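PDB 6ZYV: CIR protein from Plasmodium chabaudi chabaudi, which is of unknown function but belongs to the PIR family of variant antigen proteins that malaria parasites make in connection with infected red blood cells. Local coordinates for residues Leu146-Phe157 with Asp205-Leu215; Phe195-Thr203 with Phe234-Thr242. The protein carries 5 engineered substitutions. One frame throughout, in Å; residues are numbered along the deposited sequence.

Both contacts lie on the same side of a helical ectodomain, with centres 13 Å apart. Contact 1 packs the break between helices 134-149 and 154-174 against the short helix 206-211 and the start of helix 213-226. Contact 2, farther out at the surface, holds the last modelled residues of the chain against the end of helix 181-198. That helix and the residue just after it reach both contacts: F195 brings CE2 to 3.5 Å from Y208 OH and CE1 to 3.6 Å from F157 N, while N199, just past the helix end, has its OD1 3.3 Å from K156 CD. The segments alternate along the chain, and the two contacts touch.

Contact 1 of 2, residues Leu146-Phe157 with Asp205-Leu215; sequences LMNMNKAIIPKF and DSSYKQILPIL. Engineered in segment 146-157: A152 (natural residue Ser).
F157 and I211 form the tight part of the contact. The methyl CD1 of I211 sits over one face of the F157 ring, 3.9 Å from its centroid and 9° off the normal, a CH-pi contact. With CG anti to the backbone N (chi1 176°), the ring reaches across as a knob into a hole lined by Y208, I211, I214 and L215. Y208 OH lies in the ring plane at its edge, and the same hydroxyl is hydrogen-bonded to the hydroxyl of Y192 on helix 181-198. L215 CD1 presses to 3.4 Å from F157 CE1. Other side chains gather round the I211 methyl as well: CD1 of I153 and CD1 of I154 each lie 3.8 Å from I211 CD1. From helix 134-149, the bent chain of M147 brings its CE up to I211 CG2.

N150, the first residue past helix 134-149, carries the polar part. Its ND2 gives a nearly straight bond (168°) to S207 O at 3.1 Å, arriving from above that carbonyl's plane, and a second bond to L146 O at 3.0 Å. N150 N reaches L146 O from the opposite face. The amide's OD1 takes a water at 2.6 Å, and this water also donates to D205 OD2, the N-cap that accepts from Y208 N.

The solvent side is looser, at the exposed Q210 and M149. Buried L146 crosses Q210 at about a right angle, with CD1 3.7 Å from Q210 CB. M149 touches S207 OG with its CB, but the end of its side chain leads away.

Chemically, then, apolar packing around I211 CD1 and the F157 ring joins the segments, while one buried asparagine satisfies carbonyls from both and links the end of helix 134-149 to the start of the weakly bonded helix 206-211, capped by D205.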
# COMPACT_ATOMS: atom_id res chain seq x y z
N LEU A 146 -13.42 0.12 4.97
CA LEU A 146 -12.56 -0.76 5.74
C LEU A 146 -11.50 0.05 6.48
O LEU A 146 -11.23 -0.28 7.62
CB LEU A 146 -11.89 -1.79 4.85
CG LEU A 146 -12.74 -3.00 4.53
CD1 LEU A 146 -12.08 -3.84 3.45
CD2 LEU A 146 -13.10 -3.81 5.82
N MET A 147 -10.93 1.08 5.86
CA MET A 147 -9.94 1.92 6.55
C MET A 147 -10.56 2.65 7.72
O MET A 147 -9.93 2.75 8.77
CB MET A 147 -9.23 2.90 5.58
CG MET A 147 -8.52 2.20 4.42
SD MET A 147 -7.08 1.21 4.85
CE MET A 147 -7.77 -0.43 4.93
N ASN A 148 -11.82 3.11 7.57
CA ASN A 148 -12.57 3.78 8.62
C ASN A 148 -12.98 2.83 9.72
O ASN A 148 -12.93 3.21 10.88
CB ASN A 148 -13.79 4.51 8.05
CG ASN A 148 -13.43 5.87 7.53
OD1 ASN A 148 -13.47 6.86 8.29
ND2 ASN A 148 -13.03 5.95 6.26
N MET A 149 -13.37 1.61 9.38
CA MET A 149 -13.76 0.59 10.37
C MET A 149 -12.57 0.18 11.26
O MET A 149 -12.77 -0.21 12.41
CB MET A 149 -14.32 -0.66 9.68
CG MET A 149 -15.71 -0.50 9.05
SD MET A 149 -16.96 0.34 10.05
CE MET A 149 -18.39 0.36 8.88
N ASN A 150 -11.35 0.26 10.73
CA ASN A 150 -10.13 -0.11 11.43
C ASN A 150 -9.27 1.14 11.73
O ASN A 150 -8.09 0.95 11.99
CB ASN A 150 -9.30 -1.03 10.50
CG ASN A 150 -9.89 -2.42 10.28
OD1 ASN A 150 -9.95 -3.24 11.19
ND2 ASN A 150 -10.29 -2.72 9.06
N LYS A 151 -9.81 2.38 11.65
CA LYS A 151 -9.03 3.62 11.75
C LYS A 151 -8.08 3.67 12.95
O LYS A 151 -6.95 4.11 12.78
CB LYS A 151 -9.90 4.89 11.68
CG LYS A 151 -10.95 5.04 12.77
CD LYS A 151 -11.63 6.40 12.63
CE LYS A 151 -12.93 6.48 13.38
NZ LYS A 151 -14.05 5.91 12.59
N ALA A 152 -8.51 3.15 14.12
CA ALA A 152 -7.64 3.11 15.29
C ALA A 152 -6.37 2.25 15.13
O ALA A 152 -5.35 2.62 15.70
CB ALA A 152 -8.43 2.66 16.51
N ILE A 153 -6.40 1.16 14.33
CA ILE A 153 -5.23 0.33 14.14
C ILE A 153 -4.51 0.54 12.81
O ILE A 153 -3.38 0.07 12.68
CB ILE A 153 -5.49 -1.19 14.37
CG1 ILE A 153 -6.76 -1.70 13.69
CG2 ILE A 153 -5.58 -1.54 15.85
CD1 ILE A 153 -6.53 -2.47 12.51
N ILE A 154 -5.13 1.18 11.82
CA ILE A 154 -4.50 1.32 10.49
C ILE A 154 -3.05 1.89 10.54
O ILE A 154 -2.18 1.26 9.93
CB ILE A 154 -5.41 2.07 9.47
CG1 ILE A 154 -6.58 1.16 9.04
CG2 ILE A 154 -4.62 2.53 8.23
CD1 ILE A 154 -6.15 -0.20 8.42
N PRO A 155 -2.71 3.00 11.25
CA PRO A 155 -1.29 3.45 11.28
C PRO A 155 -0.29 2.41 11.81
O PRO A 155 0.75 2.23 11.21
CB PRO A 155 -1.34 4.69 12.17
CG PRO A 155 -2.73 5.19 12.05
CD PRO A 155 -3.56 3.93 12.01
N LYS A 156 -0.63 1.68 12.87
CA LYS A 156 0.22 0.63 13.43
C LYS A 156 0.25 -0.61 12.52
O LYS A 156 1.28 -1.25 12.39
CB LYS A 156 -0.20 0.27 14.86
CG LYS A 156 0.09 1.40 15.83
CD LYS A 156 -0.51 1.17 17.24
CE LYS A 156 -0.54 2.46 18.05
NZ LYS A 156 -1.07 2.27 19.45
N PHE A 157 -0.87 -0.92 11.86
CA PHE A 157 -0.94 -2.04 10.93
C PHE A 157 -0.01 -1.77 9.74
O PHE A 157 0.67 -2.68 9.26
CB PHE A 157 -2.41 -2.24 10.48
CG PHE A 157 -2.64 -3.32 9.45
CD1 PHE A 157 -2.91 -4.63 9.83
CD2 PHE A 157 -2.57 -3.03 8.10
CE1 PHE A 157 -3.13 -5.61 8.87
CE2 PHE A 157 -2.78 -4.02 7.15
CZ PHE A 157 -3.04 -5.30 7.54
N ASP A 205 -12.69 -10.36 14.03
CA ASP A 205 -13.54 -9.23 13.68
C ASP A 205 -13.65 -9.14 12.14
O ASP A 205 -12.65 -9.29 11.47
CB ASP A 205 -12.93 -7.95 14.31
CG ASP A 205 -13.47 -6.64 13.79
OD1 ASP A 205 -14.69 -6.43 13.87
OD2 ASP A 205 -12.66 -5.81 13.30
N SER A 206 -14.87 -8.93 11.60
CA SER A 206 -15.17 -8.86 10.18
C SER A 206 -14.25 -7.92 9.43
O SER A 206 -13.75 -8.29 8.37
CB SER A 206 -16.61 -8.40 9.93
OG SER A 206 -17.58 -9.29 10.45
N SER A 207 -14.03 -6.70 9.99
CA SER A 207 -13.20 -5.66 9.38
C SER A 207 -11.75 -6.01 9.40
O SER A 207 -11.04 -5.66 8.46
CB SER A 207 -13.38 -4.34 10.13
OG SER A 207 -14.73 -3.94 10.00
N TYR A 208 -11.29 -6.63 10.51
CA TYR A 208 -9.89 -6.99 10.58
C TYR A 208 -9.59 -8.10 9.56
O TYR A 208 -8.58 -8.02 8.86
CB TYR A 208 -9.46 -7.37 11.98
CG TYR A 208 -7.96 -7.52 12.05
CD1 TYR A 208 -7.12 -6.41 12.05
CD2 TYR A 208 -7.36 -8.78 12.00
CE1 TYR A 208 -5.74 -6.53 12.02
CE2 TYR A 208 -5.98 -8.92 11.98
CZ TYR A 208 -5.17 -7.79 11.99
OH TYR A 208 -3.81 -7.88 11.95
N LYS A 209 -10.53 -9.07 9.39
CA LYS A 209 -10.41 -10.21 8.45
C LYS A 209 -10.21 -9.78 7.00
O LYS A 209 -9.63 -10.53 6.20
CB LYS A 209 -11.63 -11.17 8.54
CG LYS A 209 -11.71 -12.13 9.77
CD LYS A 209 -13.22 -12.29 10.24
CE LYS A 209 -13.93 -13.64 10.14
NZ LYS A 209 -15.35 -13.59 10.65
N GLN A 210 -10.68 -8.57 6.64
CA GLN A 210 -10.54 -8.06 5.29
C GLN A 210 -9.23 -7.33 5.05
O GLN A 210 -8.86 -7.15 3.89
CB GLN A 210 -11.72 -7.19 4.88
CG GLN A 210 -13.01 -7.96 4.69
CD GLN A 210 -13.90 -7.30 3.66
OE1 GLN A 210 -15.00 -6.85 3.97
NE2 GLN A 210 -13.45 -7.22 2.41
N ILE A 211 -8.53 -6.86 6.11
CA ILE A 211 -7.20 -6.24 5.90
C ILE A 211 -6.06 -7.25 6.16
O ILE A 211 -5.02 -7.16 5.54
CB ILE A 211 -7.00 -4.90 6.65
CG1 ILE A 211 -7.03 -5.12 8.18
CG2 ILE A 211 -8.08 -3.95 6.23
CD1 ILE A 211 -6.64 -3.89 8.98
N LEU A 212 -6.30 -8.23 7.05
CA LEU A 212 -5.37 -9.31 7.34
C LEU A 212 -4.74 -9.99 6.08
O LEU A 212 -3.53 -10.17 6.10
CB LEU A 212 -6.03 -10.34 8.27
CG LEU A 212 -5.21 -11.55 8.67
CD1 LEU A 212 -3.89 -11.14 9.31
CD2 LEU A 212 -6.00 -12.44 9.63
N PRO A 213 -5.47 -10.31 4.97
CA PRO A 213 -4.80 -10.94 3.81
C PRO A 213 -3.56 -10.23 3.25
O PRO A 213 -2.72 -10.89 2.67
CB PRO A 213 -5.91 -11.01 2.76
CG PRO A 213 -7.15 -11.14 3.58
CD PRO A 213 -6.92 -10.21 4.75
N ILE A 214 -3.42 -8.92 3.44
CA ILE A 214 -2.23 -8.18 3.02
C ILE A 214 -0.97 -8.79 3.70
O ILE A 214 0.05 -9.06 3.04
CB ILE A 214 -2.40 -6.69 3.44
CG1 ILE A 214 -3.51 -5.98 2.64
CG2 ILE A 214 -1.07 -5.94 3.37
CD1 ILE A 214 -4.01 -4.68 3.31
N LEU A 215 -1.07 -9.05 5.02
CA LEU A 215 0.04 -9.61 5.77
C LEU A 215 0.09 -11.12 5.67
O LEU A 215 1.19 -11.65 5.56
CB LEU A 215 -0.06 -9.21 7.25
CG LEU A 215 -0.13 -7.73 7.56
CD1 LEU A 215 -0.26 -7.50 9.07
CD2 LEU A 215 1.07 -6.99 6.99
O HOH W 1 -10.46 -3.57 13.73

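Contact 2 of 2, residues Phe195-Thr203 with Phe234-Thr242; sequences FLNDNNVDT and FPPLPTTKT
K241 lies along the end of helix 181-198, and its side chain can be followed atom by atom. CB rests 3.6 Å from V201 O, with N197 OD1 close by as well. CG, turned between the backbone N and the carbonyl carbon (chi1 73°), stays beside that carbonyl at 3.8 Å from V201 O. From there the chain runs out extended: K241 CD is 3.5 Å from V201 O and K241 CE 3.3 Å from N200 OD1. At the tip, K241 NZ donates to N200 OD1 at 2.8 Å, approaching from 56° above the plane of the amide. N200 has positive phi and is the C-prime residue of the Schellman motif that closes the helix, so the lysine runs beside the turn where the helix stops.

Either side of K241, its neighbours hold the irregular tail down. T242 N gives an almost straight bond (167°) to N197 OD1 at 2.7 Å, and that oxygen also accepts from Q193 NE2, which bonds T240 O too. A water, accepting from K241 N and T203 N, donates to V201 O at 2.7 Å. T203 OG1 points at T239 O, though the 2.5 Å separation is suspiciously short and the exact length is doubtful. L196 CD1 lies near P238 CB, the one apolar side-chain pair of the contact, and closer still to T240 O.

The tail is thus fixed by polar groups rather than by a greasy core: the ammonium of K241 is held by the amide oxygen of N200, and a water ties the two backbones together.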
# COMPACT_ATOMS: atom_id res chain seq x y z
N PHE A 195 1.77 -6.41 18.08
CA PHE A 195 0.77 -5.51 17.51
C PHE A 195 -0.67 -6.00 17.91
O PHE A 195 -1.51 -5.19 18.27
CB PHE A 195 0.94 -5.41 15.98
CG PHE A 195 -0.28 -4.93 15.23
CD1 PHE A 195 -0.60 -3.58 15.19
CD2 PHE A 195 -1.11 -5.83 14.60
CE1 PHE A 195 -1.74 -3.15 14.54
CE2 PHE A 195 -2.26 -5.40 13.95
CZ PHE A 195 -2.57 -4.07 13.92
N LEU A 196 -0.93 -7.31 17.83
CA LEU A 196 -2.22 -7.88 18.17
C LEU A 196 -2.52 -7.70 19.66
O LEU A 196 -3.64 -7.32 20.02
CB LEU A 196 -2.29 -9.38 17.80
CG LEU A 196 -2.15 -9.72 16.31
CD1 LEU A 196 -2.14 -11.25 16.07
CD2 LEU A 196 -3.24 -9.05 15.49
N ASN A 197 -1.50 -7.96 20.51
CA ASN A 197 -1.58 -7.85 21.97
C ASN A 197 -1.72 -6.41 22.43
O ASN A 197 -2.64 -6.12 23.17
CB ASN A 197 -0.38 -8.52 22.65
CG ASN A 197 -0.27 -10.00 22.39
OD1 ASN A 197 -1.12 -10.60 21.73
ND2 ASN A 197 0.78 -10.65 22.88
N ASP A 198 -0.86 -5.50 21.99
CA ASP A 198 -0.89 -4.11 22.40
C ASP A 198 -2.17 -3.40 22.00
O ASP A 198 -2.65 -2.54 22.72
CB ASP A 198 0.29 -3.33 21.81
CG ASP A 198 1.66 -3.66 22.37
OD1 ASP A 198 1.74 -4.47 23.33
OD2 ASP A 198 2.65 -3.11 21.84
N ASN A 199 -2.72 -3.74 20.84
CA ASN A 199 -3.92 -3.09 20.35
C ASN A 199 -5.20 -3.86 20.60
O ASN A 199 -6.23 -3.45 20.09
CB ASN A 199 -3.76 -2.76 18.88
CG ASN A 199 -2.62 -1.79 18.66
OD1 ASN A 199 -2.75 -0.59 18.87
ND2 ASN A 199 -1.46 -2.30 18.28
N ASN A 200 -5.16 -4.96 21.37
CA ASN A 200 -6.34 -5.78 21.69
C ASN A 200 -7.10 -6.18 20.41
O ASN A 200 -8.32 -6.02 20.32
CB ASN A 200 -7.28 -5.03 22.64
CG ASN A 200 -8.16 -5.95 23.45
OD1 ASN A 200 -7.81 -7.10 23.72
ND2 ASN A 200 -9.31 -5.47 23.84
N VAL A 201 -6.36 -6.63 19.40
CA VAL A 201 -6.96 -6.99 18.14
C VAL A 201 -7.65 -8.33 18.23
O VAL A 201 -7.07 -9.32 18.69
CB VAL A 201 -5.95 -6.92 16.97
CG1 VAL A 201 -6.59 -7.38 15.66
CG2 VAL A 201 -5.33 -5.52 16.85
N ASP A 202 -8.92 -8.33 17.85
CA ASP A 202 -9.72 -9.53 17.73
C ASP A 202 -9.53 -9.90 16.24
O ASP A 202 -10.08 -9.24 15.36
CB ASP A 202 -11.19 -9.19 18.03
CG ASP A 202 -12.18 -10.33 17.87
OD1 ASP A 202 -11.75 -11.45 17.50
OD2 ASP A 202 -13.38 -10.12 18.14
N THR A 203 -8.71 -10.93 15.96
CA THR A 203 -8.45 -11.35 14.58
C THR A 203 -9.68 -11.95 13.88
O THR A 203 -9.66 -12.11 12.66
CB THR A 203 -7.25 -12.28 14.51
OG1 THR A 203 -7.55 -13.50 15.20
CG2 THR A 203 -6.00 -11.65 15.08
N PHE A 234 10.36 -21.85 8.90
CA PHE A 234 9.86 -20.52 9.23
C PHE A 234 8.70 -20.60 10.20
O PHE A 234 7.89 -21.52 10.12
CB PHE A 234 9.48 -19.76 7.96
CG PHE A 234 10.67 -19.32 7.14
CD1 PHE A 234 11.26 -18.10 7.35
CD2 PHE A 234 11.18 -20.13 6.14
CE1 PHE A 234 12.35 -17.69 6.59
CE2 PHE A 234 12.27 -19.72 5.37
CZ PHE A 234 12.86 -18.51 5.62
N PRO A 235 8.63 -19.67 11.16
CA PRO A 235 7.50 -19.69 12.09
C PRO A 235 6.19 -19.31 11.37
O PRO A 235 6.20 -18.55 10.40
CB PRO A 235 7.89 -18.63 13.15
CG PRO A 235 8.73 -17.67 12.40
CD PRO A 235 9.49 -18.49 11.38
N PRO A 236 5.06 -19.84 11.84
CA PRO A 236 3.78 -19.45 11.24
C PRO A 236 3.34 -18.05 11.71
O PRO A 236 3.74 -17.60 12.78
CB PRO A 236 2.81 -20.51 11.76
CG PRO A 236 3.37 -20.89 13.12
CD PRO A 236 4.88 -20.73 13.01
N LEU A 237 2.53 -17.38 10.91
CA LEU A 237 2.02 -16.07 11.26
C LEU A 237 1.03 -16.21 12.42
O LEU A 237 0.15 -17.06 12.35
CB LEU A 237 1.32 -15.43 10.06
CG LEU A 237 0.93 -13.98 10.27
CD1 LEU A 237 2.14 -13.09 10.17
CD2 LEU A 237 -0.12 -13.55 9.29
N PRO A 238 1.20 -15.41 13.50
CA PRO A 238 0.26 -15.47 14.64
C PRO A 238 -1.22 -15.37 14.24
O PRO A 238 -1.56 -14.65 13.30
CB PRO A 238 0.67 -14.27 15.48
CG PRO A 238 2.10 -14.04 15.13
CD PRO A 238 2.24 -14.39 13.70
N THR A 239 -2.10 -16.15 14.90
CA THR A 239 -3.52 -16.16 14.53
C THR A 239 -4.43 -15.35 15.44
O THR A 239 -5.56 -15.06 15.06
CB THR A 239 -4.05 -17.60 14.42
OG1 THR A 239 -4.08 -18.20 15.71
CG2 THR A 239 -3.24 -18.47 13.49
N THR A 240 -3.98 -15.06 16.67
CA THR A 240 -4.81 -14.37 17.64
C THR A 240 -3.97 -13.57 18.64
O THR A 240 -2.77 -13.78 18.73
CB THR A 240 -5.65 -15.44 18.40
OG1 THR A 240 -6.40 -14.82 19.45
CG2 THR A 240 -4.79 -16.53 19.02
N LYS A 241 -4.62 -12.67 19.40
CA LYS A 241 -3.93 -12.00 20.50
C LYS A 241 -3.63 -13.06 21.60
O LYS A 241 -4.30 -14.10 21.69
CB LYS A 241 -4.70 -10.78 21.05
CG LYS A 241 -5.94 -11.11 21.89
CD LYS A 241 -6.81 -9.88 22.09
CE LYS A 241 -8.14 -10.25 22.71
NZ LYS A 241 -9.19 -9.20 22.47
N THR A 242 -2.58 -12.83 22.36
CA THR A 242 -2.01 -13.72 23.36
C THR A 242 -1.88 -12.98 24.69
O THR A 242 -2.13 -13.56 25.75
CB THR A 242 -0.67 -14.25 22.77
OG1 THR A 242 -0.92 -15.44 22.01
CG2 THR A 242 0.41 -14.48 23.79
O HOH W 2 -7.41 -12.02 18.34